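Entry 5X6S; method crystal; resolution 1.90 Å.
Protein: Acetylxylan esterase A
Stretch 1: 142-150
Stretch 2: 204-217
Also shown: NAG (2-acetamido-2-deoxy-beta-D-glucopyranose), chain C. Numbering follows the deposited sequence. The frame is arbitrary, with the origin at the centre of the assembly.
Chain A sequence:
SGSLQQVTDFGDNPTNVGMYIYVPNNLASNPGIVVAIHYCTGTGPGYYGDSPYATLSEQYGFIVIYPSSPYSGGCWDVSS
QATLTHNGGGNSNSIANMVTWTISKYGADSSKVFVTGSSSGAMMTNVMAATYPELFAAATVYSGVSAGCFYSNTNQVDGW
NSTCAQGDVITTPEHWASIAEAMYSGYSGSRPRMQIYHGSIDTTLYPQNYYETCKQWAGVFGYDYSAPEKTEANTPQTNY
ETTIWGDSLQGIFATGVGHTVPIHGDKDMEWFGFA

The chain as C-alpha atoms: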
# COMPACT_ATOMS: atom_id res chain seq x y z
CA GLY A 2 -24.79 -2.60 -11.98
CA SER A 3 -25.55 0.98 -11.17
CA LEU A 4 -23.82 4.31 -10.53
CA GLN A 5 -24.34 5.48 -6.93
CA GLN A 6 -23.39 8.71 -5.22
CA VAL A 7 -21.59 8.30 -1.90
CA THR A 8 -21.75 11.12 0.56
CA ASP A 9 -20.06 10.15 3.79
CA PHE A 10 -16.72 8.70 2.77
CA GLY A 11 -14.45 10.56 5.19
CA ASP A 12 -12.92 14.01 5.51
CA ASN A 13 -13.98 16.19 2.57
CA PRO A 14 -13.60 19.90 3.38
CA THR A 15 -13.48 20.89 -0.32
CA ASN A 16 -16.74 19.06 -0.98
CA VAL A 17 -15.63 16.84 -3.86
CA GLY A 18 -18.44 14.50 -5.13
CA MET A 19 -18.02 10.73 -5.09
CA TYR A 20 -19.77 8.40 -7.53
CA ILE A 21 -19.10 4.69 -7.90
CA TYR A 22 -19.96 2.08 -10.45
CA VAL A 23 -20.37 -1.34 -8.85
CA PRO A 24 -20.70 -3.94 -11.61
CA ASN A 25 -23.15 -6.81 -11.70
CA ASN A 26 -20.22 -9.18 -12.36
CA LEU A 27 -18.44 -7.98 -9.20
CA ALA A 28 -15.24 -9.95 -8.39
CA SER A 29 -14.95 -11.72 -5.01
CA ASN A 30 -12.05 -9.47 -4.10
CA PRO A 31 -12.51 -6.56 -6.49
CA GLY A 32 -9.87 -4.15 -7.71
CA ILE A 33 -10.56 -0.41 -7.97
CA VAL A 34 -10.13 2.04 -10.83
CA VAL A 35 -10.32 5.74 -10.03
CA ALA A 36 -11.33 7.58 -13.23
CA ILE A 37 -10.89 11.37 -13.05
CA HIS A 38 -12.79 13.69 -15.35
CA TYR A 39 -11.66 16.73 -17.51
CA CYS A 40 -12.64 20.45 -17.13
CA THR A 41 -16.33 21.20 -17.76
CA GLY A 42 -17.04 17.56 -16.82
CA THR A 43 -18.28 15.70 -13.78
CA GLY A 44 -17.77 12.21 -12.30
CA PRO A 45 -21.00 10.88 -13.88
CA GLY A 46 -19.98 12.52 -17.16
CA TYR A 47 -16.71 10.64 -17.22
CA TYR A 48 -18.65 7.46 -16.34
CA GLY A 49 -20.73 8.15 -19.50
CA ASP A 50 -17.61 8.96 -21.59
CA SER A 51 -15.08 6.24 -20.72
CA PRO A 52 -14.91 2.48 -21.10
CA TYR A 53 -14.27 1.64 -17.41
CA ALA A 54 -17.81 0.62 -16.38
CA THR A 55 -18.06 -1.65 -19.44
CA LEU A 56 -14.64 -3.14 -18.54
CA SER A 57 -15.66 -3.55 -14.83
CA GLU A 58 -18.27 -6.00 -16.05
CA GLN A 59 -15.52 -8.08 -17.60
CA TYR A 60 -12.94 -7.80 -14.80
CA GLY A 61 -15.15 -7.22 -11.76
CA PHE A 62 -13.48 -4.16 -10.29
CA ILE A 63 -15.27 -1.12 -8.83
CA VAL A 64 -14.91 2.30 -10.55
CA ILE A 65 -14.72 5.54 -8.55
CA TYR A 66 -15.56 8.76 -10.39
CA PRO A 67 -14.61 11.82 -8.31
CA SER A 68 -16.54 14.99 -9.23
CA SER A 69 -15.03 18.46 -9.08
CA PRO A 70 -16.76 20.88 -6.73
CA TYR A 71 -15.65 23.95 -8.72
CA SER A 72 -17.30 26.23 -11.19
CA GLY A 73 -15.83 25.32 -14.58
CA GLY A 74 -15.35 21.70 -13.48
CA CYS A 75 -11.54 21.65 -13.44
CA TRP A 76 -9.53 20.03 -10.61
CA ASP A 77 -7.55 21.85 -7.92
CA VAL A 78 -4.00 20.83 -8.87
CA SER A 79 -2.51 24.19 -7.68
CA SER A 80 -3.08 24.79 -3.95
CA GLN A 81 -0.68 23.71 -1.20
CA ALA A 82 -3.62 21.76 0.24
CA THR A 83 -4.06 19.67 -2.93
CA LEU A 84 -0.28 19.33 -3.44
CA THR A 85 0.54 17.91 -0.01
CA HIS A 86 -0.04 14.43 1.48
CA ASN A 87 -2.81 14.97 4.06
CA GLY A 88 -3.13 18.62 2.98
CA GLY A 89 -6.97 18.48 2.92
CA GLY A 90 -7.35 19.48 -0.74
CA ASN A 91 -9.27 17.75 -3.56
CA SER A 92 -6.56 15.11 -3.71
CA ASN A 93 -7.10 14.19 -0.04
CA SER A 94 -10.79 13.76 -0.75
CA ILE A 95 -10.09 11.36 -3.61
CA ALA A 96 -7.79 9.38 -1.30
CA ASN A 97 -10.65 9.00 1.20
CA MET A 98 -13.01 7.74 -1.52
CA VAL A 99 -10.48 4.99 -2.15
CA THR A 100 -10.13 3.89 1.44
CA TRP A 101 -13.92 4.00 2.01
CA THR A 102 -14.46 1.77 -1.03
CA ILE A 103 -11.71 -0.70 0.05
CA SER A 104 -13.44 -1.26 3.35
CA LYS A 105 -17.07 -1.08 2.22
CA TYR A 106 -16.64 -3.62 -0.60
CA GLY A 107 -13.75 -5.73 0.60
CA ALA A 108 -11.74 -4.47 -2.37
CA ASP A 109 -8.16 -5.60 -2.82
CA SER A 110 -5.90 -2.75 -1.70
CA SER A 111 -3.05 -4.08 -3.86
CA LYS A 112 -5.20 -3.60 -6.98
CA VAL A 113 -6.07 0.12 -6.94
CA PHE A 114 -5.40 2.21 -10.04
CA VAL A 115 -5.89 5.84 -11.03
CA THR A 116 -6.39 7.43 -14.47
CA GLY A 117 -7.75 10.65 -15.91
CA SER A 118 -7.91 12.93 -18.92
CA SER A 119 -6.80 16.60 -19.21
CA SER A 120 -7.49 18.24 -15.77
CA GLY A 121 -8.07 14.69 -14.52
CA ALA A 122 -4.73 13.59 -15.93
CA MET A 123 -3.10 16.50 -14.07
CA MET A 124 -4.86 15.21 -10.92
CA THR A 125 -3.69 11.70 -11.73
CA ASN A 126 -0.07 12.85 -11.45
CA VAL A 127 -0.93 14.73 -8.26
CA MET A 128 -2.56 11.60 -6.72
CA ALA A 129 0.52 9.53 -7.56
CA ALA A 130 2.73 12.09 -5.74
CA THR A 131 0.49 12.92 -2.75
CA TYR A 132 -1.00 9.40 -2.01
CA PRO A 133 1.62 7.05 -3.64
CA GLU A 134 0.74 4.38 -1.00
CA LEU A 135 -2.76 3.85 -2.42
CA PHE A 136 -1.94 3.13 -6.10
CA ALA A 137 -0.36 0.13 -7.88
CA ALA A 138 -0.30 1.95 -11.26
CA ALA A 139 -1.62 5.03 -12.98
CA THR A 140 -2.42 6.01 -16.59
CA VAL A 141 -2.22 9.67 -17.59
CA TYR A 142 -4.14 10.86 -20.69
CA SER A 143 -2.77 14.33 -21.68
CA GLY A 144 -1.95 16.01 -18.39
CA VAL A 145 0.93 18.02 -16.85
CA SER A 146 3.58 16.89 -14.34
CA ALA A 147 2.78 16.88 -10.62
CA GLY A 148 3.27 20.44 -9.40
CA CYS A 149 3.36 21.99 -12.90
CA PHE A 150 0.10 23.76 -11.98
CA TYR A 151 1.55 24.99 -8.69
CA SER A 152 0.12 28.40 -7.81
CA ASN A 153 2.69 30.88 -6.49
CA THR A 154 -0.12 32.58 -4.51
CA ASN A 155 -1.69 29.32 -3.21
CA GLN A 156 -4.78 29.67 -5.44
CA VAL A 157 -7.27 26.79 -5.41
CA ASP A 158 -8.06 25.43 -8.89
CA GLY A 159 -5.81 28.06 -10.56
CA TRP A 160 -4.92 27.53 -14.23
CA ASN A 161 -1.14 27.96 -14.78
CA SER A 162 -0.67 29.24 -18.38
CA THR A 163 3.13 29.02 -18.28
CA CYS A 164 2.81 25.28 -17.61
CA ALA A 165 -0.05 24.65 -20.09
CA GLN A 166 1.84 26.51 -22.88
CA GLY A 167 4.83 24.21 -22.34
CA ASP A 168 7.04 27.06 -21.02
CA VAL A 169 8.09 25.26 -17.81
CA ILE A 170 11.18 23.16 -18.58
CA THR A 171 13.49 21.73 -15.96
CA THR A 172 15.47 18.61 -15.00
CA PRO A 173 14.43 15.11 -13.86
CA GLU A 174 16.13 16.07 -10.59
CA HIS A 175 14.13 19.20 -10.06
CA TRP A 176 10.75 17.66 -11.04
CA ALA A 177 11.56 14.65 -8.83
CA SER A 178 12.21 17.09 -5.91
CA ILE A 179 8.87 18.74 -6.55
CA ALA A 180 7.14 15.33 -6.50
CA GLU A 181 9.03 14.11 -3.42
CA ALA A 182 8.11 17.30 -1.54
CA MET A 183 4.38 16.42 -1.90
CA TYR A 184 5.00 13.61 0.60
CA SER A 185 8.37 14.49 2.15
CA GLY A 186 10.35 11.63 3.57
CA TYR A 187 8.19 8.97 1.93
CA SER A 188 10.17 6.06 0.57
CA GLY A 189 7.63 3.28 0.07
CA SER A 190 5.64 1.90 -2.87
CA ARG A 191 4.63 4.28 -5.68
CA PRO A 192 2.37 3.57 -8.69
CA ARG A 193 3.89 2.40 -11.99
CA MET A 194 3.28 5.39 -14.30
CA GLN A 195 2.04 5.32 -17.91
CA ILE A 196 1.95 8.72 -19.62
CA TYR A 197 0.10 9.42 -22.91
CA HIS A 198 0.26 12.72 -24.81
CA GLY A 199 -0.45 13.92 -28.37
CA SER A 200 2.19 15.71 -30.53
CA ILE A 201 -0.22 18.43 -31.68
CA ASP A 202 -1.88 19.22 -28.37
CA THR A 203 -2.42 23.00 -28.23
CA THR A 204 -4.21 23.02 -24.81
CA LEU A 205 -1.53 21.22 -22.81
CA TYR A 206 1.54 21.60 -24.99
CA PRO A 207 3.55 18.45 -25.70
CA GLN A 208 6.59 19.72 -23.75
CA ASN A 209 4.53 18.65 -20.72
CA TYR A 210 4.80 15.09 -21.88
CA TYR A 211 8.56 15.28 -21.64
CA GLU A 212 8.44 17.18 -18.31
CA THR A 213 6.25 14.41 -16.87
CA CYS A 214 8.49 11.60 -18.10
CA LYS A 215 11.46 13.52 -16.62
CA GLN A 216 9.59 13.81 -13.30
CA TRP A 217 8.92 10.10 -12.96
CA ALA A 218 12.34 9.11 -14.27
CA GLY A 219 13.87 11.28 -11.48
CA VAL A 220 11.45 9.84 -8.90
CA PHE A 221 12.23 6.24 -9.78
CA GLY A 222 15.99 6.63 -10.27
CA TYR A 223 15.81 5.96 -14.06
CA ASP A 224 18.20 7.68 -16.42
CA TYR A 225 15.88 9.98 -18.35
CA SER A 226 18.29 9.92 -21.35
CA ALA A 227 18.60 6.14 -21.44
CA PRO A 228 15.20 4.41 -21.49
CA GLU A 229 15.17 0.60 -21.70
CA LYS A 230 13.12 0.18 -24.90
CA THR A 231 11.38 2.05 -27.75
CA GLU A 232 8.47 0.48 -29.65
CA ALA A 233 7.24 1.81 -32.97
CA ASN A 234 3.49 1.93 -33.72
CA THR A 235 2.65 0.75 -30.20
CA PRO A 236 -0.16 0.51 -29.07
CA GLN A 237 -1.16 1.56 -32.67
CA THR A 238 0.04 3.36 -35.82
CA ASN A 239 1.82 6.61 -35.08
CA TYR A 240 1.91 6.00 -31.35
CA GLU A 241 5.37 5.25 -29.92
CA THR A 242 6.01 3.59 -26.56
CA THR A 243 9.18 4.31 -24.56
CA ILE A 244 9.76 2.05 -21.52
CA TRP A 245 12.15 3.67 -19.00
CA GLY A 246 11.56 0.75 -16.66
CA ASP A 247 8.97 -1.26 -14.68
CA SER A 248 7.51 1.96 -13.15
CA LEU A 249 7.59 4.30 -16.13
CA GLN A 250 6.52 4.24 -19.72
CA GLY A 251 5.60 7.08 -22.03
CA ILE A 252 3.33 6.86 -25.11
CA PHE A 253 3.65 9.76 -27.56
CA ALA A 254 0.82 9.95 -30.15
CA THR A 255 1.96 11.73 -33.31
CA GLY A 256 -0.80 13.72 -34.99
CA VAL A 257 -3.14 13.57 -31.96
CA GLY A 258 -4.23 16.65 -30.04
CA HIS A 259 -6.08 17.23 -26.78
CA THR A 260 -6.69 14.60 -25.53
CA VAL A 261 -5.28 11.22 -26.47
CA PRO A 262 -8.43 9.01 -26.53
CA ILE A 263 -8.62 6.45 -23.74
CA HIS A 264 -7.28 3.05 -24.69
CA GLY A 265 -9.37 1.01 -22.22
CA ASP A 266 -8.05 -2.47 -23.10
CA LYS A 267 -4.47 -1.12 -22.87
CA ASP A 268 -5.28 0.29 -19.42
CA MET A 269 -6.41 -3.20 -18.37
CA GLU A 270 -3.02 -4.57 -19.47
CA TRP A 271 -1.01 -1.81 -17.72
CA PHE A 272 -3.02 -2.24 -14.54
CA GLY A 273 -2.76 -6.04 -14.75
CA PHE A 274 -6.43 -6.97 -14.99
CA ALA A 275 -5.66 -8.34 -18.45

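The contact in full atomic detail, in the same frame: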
# COMPACT_ATOMS: atom_id res chain seq x y z
N TYR A 142 -3.72 10.43 -19.34
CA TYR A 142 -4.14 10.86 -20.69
C TYR A 142 -4.07 12.39 -20.86
O TYR A 142 -5.01 13.14 -20.55
CB TYR A 142 -5.55 10.33 -21.08
CG TYR A 142 -5.57 8.87 -21.33
CD1 TYR A 142 -5.06 8.34 -22.53
CD2 TYR A 142 -6.08 7.97 -20.39
CE1 TYR A 142 -5.03 6.99 -22.76
CE2 TYR A 142 -6.07 6.57 -20.64
CZ TYR A 142 -5.56 6.11 -21.83
OH TYR A 142 -5.53 4.79 -22.14
N SER A 143 -2.91 12.88 -21.36
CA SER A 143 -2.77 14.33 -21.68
C SER A 143 -2.93 15.23 -20.47
O SER A 143 -3.93 15.95 -20.32
CB SER A 143 -3.75 14.75 -22.78
OG SER A 143 -3.71 13.86 -23.89
N GLY A 144 -1.96 15.17 -19.57
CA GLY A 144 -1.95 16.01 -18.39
C GLY A 144 -0.69 16.89 -18.34
O GLY A 144 -0.05 17.16 -19.36
N VAL A 145 -0.34 17.32 -17.13
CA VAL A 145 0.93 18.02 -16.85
C VAL A 145 1.51 17.37 -15.61
O VAL A 145 0.79 16.69 -14.88
CB VAL A 145 0.79 19.54 -16.66
CG1 VAL A 145 0.07 20.18 -17.84
CG2 VAL A 145 0.10 19.90 -15.35
N SER A 146 2.83 17.55 -15.42
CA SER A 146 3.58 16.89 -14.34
C SER A 146 3.02 17.34 -12.97
O SER A 146 2.38 18.37 -12.88
CB SER A 146 5.07 17.21 -14.44
OG SER A 146 5.25 18.63 -14.38
N ALA A 147 3.24 16.53 -11.94
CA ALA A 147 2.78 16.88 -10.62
C ALA A 147 3.51 18.14 -10.18
O ALA A 147 4.76 18.19 -10.15
CB ALA A 147 3.02 15.73 -9.62
N GLY A 148 2.75 19.17 -9.87
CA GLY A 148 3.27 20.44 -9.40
C GLY A 148 3.55 21.41 -10.53
O GLY A 148 3.95 22.51 -10.26
N CYS A 149 3.29 21.03 -11.78
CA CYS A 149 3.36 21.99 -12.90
C CYS A 149 2.29 23.08 -12.80
O CYS A 149 2.48 24.21 -13.27
CB CYS A 149 3.30 21.22 -14.23
SG CYS A 149 3.85 22.14 -15.72
N PHE A 150 1.15 22.76 -12.17
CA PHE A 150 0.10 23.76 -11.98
C PHE A 150 0.16 24.44 -10.64
O PHE A 150 -0.75 25.20 -10.28
CB PHE A 150 -1.32 23.19 -12.22
CG PHE A 150 -1.90 23.51 -13.58
CD1 PHE A 150 -1.10 23.49 -14.74
CD2 PHE A 150 -3.26 23.80 -13.72
CE1 PHE A 150 -1.64 23.75 -15.99
CE2 PHE A 150 -3.82 24.05 -14.98
CZ PHE A 150 -2.99 24.03 -16.12
N THR A 204 -3.62 22.64 -26.12
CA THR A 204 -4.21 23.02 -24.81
C THR A 204 -3.16 22.80 -23.73
O THR A 204 -2.78 23.72 -23.00
CB THR A 204 -5.45 22.17 -24.49
OG1 THR A 204 -6.45 22.42 -25.48
CG2 THR A 204 -5.99 22.49 -23.13
N LEU A 205 -2.68 21.57 -23.64
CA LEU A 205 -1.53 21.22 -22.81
C LEU A 205 -0.41 20.80 -23.75
O LEU A 205 -0.37 19.66 -24.26
CB LEU A 205 -1.85 20.10 -21.80
CG LEU A 205 -3.07 20.35 -20.90
CD1 LEU A 205 -3.27 19.22 -19.93
CD2 LEU A 205 -2.97 21.70 -20.19
N TYR A 206 0.51 21.75 -23.96
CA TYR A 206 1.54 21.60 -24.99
C TYR A 206 2.42 20.39 -24.73
O TYR A 206 2.69 20.03 -23.57
CB TYR A 206 2.32 22.92 -25.21
CG TYR A 206 1.57 23.88 -26.13
CD1 TYR A 206 0.49 24.63 -25.66
CD2 TYR A 206 1.91 23.99 -27.49
CE1 TYR A 206 -0.23 25.49 -26.50
CE2 TYR A 206 1.21 24.83 -28.34
CZ TYR A 206 0.13 25.57 -27.84
OH TYR A 206 -0.58 26.41 -28.66
N PRO A 207 2.89 19.74 -25.82
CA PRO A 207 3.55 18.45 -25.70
C PRO A 207 4.85 18.45 -24.90
O PRO A 207 5.36 17.37 -24.55
CB PRO A 207 3.83 18.04 -27.18
CG PRO A 207 3.49 19.20 -28.01
CD PRO A 207 2.71 20.18 -27.22
N GLN A 208 5.42 19.63 -24.64
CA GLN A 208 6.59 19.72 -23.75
C GLN A 208 6.29 19.05 -22.38
O GLN A 208 7.16 18.34 -21.80
CB GLN A 208 7.04 21.19 -23.52
CG GLN A 208 8.34 21.26 -22.69
CD GLN A 208 9.50 20.67 -23.43
OE1 GLN A 208 9.65 20.92 -24.62
NE2 GLN A 208 10.29 19.87 -22.78
N ASN A 209 5.04 19.24 -21.94
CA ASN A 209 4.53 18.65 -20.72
C ASN A 209 4.60 17.16 -20.70
O ASN A 209 4.76 16.56 -19.65
CB ASN A 209 3.11 19.12 -20.46
CG ASN A 209 3.04 20.57 -20.12
OD1 ASN A 209 3.68 21.02 -19.15
ND2 ASN A 209 2.24 21.32 -20.87
N TYR A 210 4.54 16.50 -21.87
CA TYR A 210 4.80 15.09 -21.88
C TYR A 210 6.20 14.82 -21.43
O TYR A 210 6.46 13.90 -20.63
CB TYR A 210 4.57 14.49 -23.30
CG TYR A 210 5.10 13.10 -23.50
CD1 TYR A 210 4.38 11.99 -23.08
CD2 TYR A 210 6.30 12.87 -24.19
CE1 TYR A 210 4.86 10.72 -23.27
CE2 TYR A 210 6.77 11.60 -24.40
CZ TYR A 210 6.06 10.52 -23.95
OH TYR A 210 6.53 9.23 -24.15
N TYR A 211 7.15 15.58 -21.96
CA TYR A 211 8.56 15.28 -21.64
C TYR A 211 8.86 15.65 -20.19
O TYR A 211 9.60 14.94 -19.53
CB TYR A 211 9.50 16.01 -22.63
CG TYR A 211 9.30 15.47 -24.04
CD1 TYR A 211 9.79 14.23 -24.41
CD2 TYR A 211 8.50 16.17 -24.96
CE1 TYR A 211 9.58 13.74 -25.72
CE2 TYR A 211 8.27 15.67 -26.22
CZ TYR A 211 8.80 14.46 -26.59
OH TYR A 211 8.54 13.96 -27.85
N GLU A 212 8.28 16.74 -19.73
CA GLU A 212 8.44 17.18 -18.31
C GLU A 212 7.91 16.14 -17.33
O GLU A 212 8.47 15.91 -16.30
CB GLU A 212 7.78 18.52 -18.09
CG GLU A 212 8.40 19.63 -18.94
CD GLU A 212 9.94 19.62 -18.86
OE1 GLU A 212 10.51 19.92 -17.77
OE2 GLU A 212 10.57 19.28 -19.89
N THR A 213 6.83 15.48 -17.70
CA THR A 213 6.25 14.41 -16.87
C THR A 213 7.11 13.16 -16.86
O THR A 213 7.30 12.52 -15.81
CB THR A 213 4.80 14.07 -17.34
OG1 THR A 213 3.98 15.26 -17.30
CG2 THR A 213 4.20 13.00 -16.47
N CYS A 214 7.64 12.76 -18.03
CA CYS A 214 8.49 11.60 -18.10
C CYS A 214 9.80 11.85 -17.34
O CYS A 214 10.29 10.96 -16.66
CB CYS A 214 8.76 11.25 -19.56
SG CYS A 214 7.31 10.50 -20.41
N LYS A 215 10.33 13.07 -17.45
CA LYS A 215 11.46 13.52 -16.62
C LYS A 215 11.14 13.34 -15.14
O LYS A 215 11.92 12.69 -14.40
CB LYS A 215 11.75 14.99 -16.87
CG LYS A 215 12.49 15.32 -18.18
CD LYS A 215 12.47 16.81 -18.38
CE LYS A 215 13.34 17.29 -19.51
NZ LYS A 215 13.22 18.78 -19.58
N GLN A 216 10.01 13.89 -14.72
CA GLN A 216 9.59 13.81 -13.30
C GLN A 216 9.64 12.39 -12.77
O GLN A 216 10.35 12.11 -11.78
CB GLN A 216 8.21 14.38 -13.12
CG GLN A 216 7.69 14.27 -11.69
CD GLN A 216 6.49 15.18 -11.47
OE1 GLN A 216 5.44 14.97 -12.04
NE2 GLN A 216 6.68 16.23 -10.68
N TRP A 217 8.96 11.46 -13.45
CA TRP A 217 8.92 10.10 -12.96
C TRP A 217 10.21 9.34 -13.08
O TRP A 217 10.52 8.53 -12.21
CB TRP A 217 7.71 9.31 -13.52
CG TRP A 217 6.41 9.98 -13.15
CD1 TRP A 217 5.50 10.52 -14.00
CD2 TRP A 217 5.93 10.26 -11.82
NE1 TRP A 217 4.45 11.09 -13.29
CE2 TRP A 217 4.69 10.92 -11.95
CE3 TRP A 217 6.42 10.00 -10.54
CZ2 TRP A 217 3.93 11.34 -10.85
CZ3 TRP A 217 5.66 10.41 -9.43
CH2 TRP A 217 4.45 11.06 -9.59
C1 NAG C . 3.26 28.15 -12.69
C2 NAG C . 3.62 29.05 -11.50
C3 NAG C . 5.13 29.10 -11.25
C4 NAG C . 5.74 27.71 -11.15
C5 NAG C . 5.26 26.84 -12.33
C6 NAG C . 5.67 25.39 -12.15
C7 NAG C . 2.21 31.01 -11.09
C8 NAG C . 1.79 32.36 -11.57
N2 NAG C . 3.13 30.38 -11.78
O3 NAG C . 5.35 29.86 -10.08
O4 NAG C . 7.15 27.67 -11.18
O5 NAG C . 3.86 26.87 -12.57
O6 NAG C . 5.24 24.67 -13.29
O7 NAG C . 1.67 30.55 -10.07
O HOH W 1 4.37 19.08 -17.30

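Stretch 1 has no regular helix here and runs as an extended loop into a type II beta turn, Ser 146 to Cys 149. The turn is closed by Cys 149 N bonding to Ser 146 O at 3.0 Å. Gly 148 has phi/psi of 91/0, where a side chain would be jammed against the preceding carbonyl. Stretch 2 begins as loop and becomes a helix that continues past Trp 217. The loop follows the helix closely: the CA atoms of Val 145 and Asn 209 lie 5.3 Å apart, those of Ser 146 and Thr 213 only 4.4 Å.

Gln 216 makes the two direct hydrogen bonds of the contact. Its OE1 accepts from Ala 147 N at 2.7 Å, and its NE2 donates to Ala 147 O at 2.8 Å. The amide thus serves both polar groups of one backbone residue.

Thr 213 OG1 lies 3.2 Å from Ser 146 N, but the angle is poor. Thr 213 OG1 instead donates to Asn 209 O at 2.8 Å, within its own helix. Ser 146 N donates to the O of water 1 at 2.9 Å, and that water O donates to Asn 209 OD1 at 2.8 Å, bridging the stretches.

Nearer the start of both stretches, Leu 205 packs against the loop. Its CD1 lies 3.4 Å from Ser 143 O, 3.8 Å from Gly 144 CA and 4.1 Å from Val 145 CG1, the last being the apolar side-chain contact.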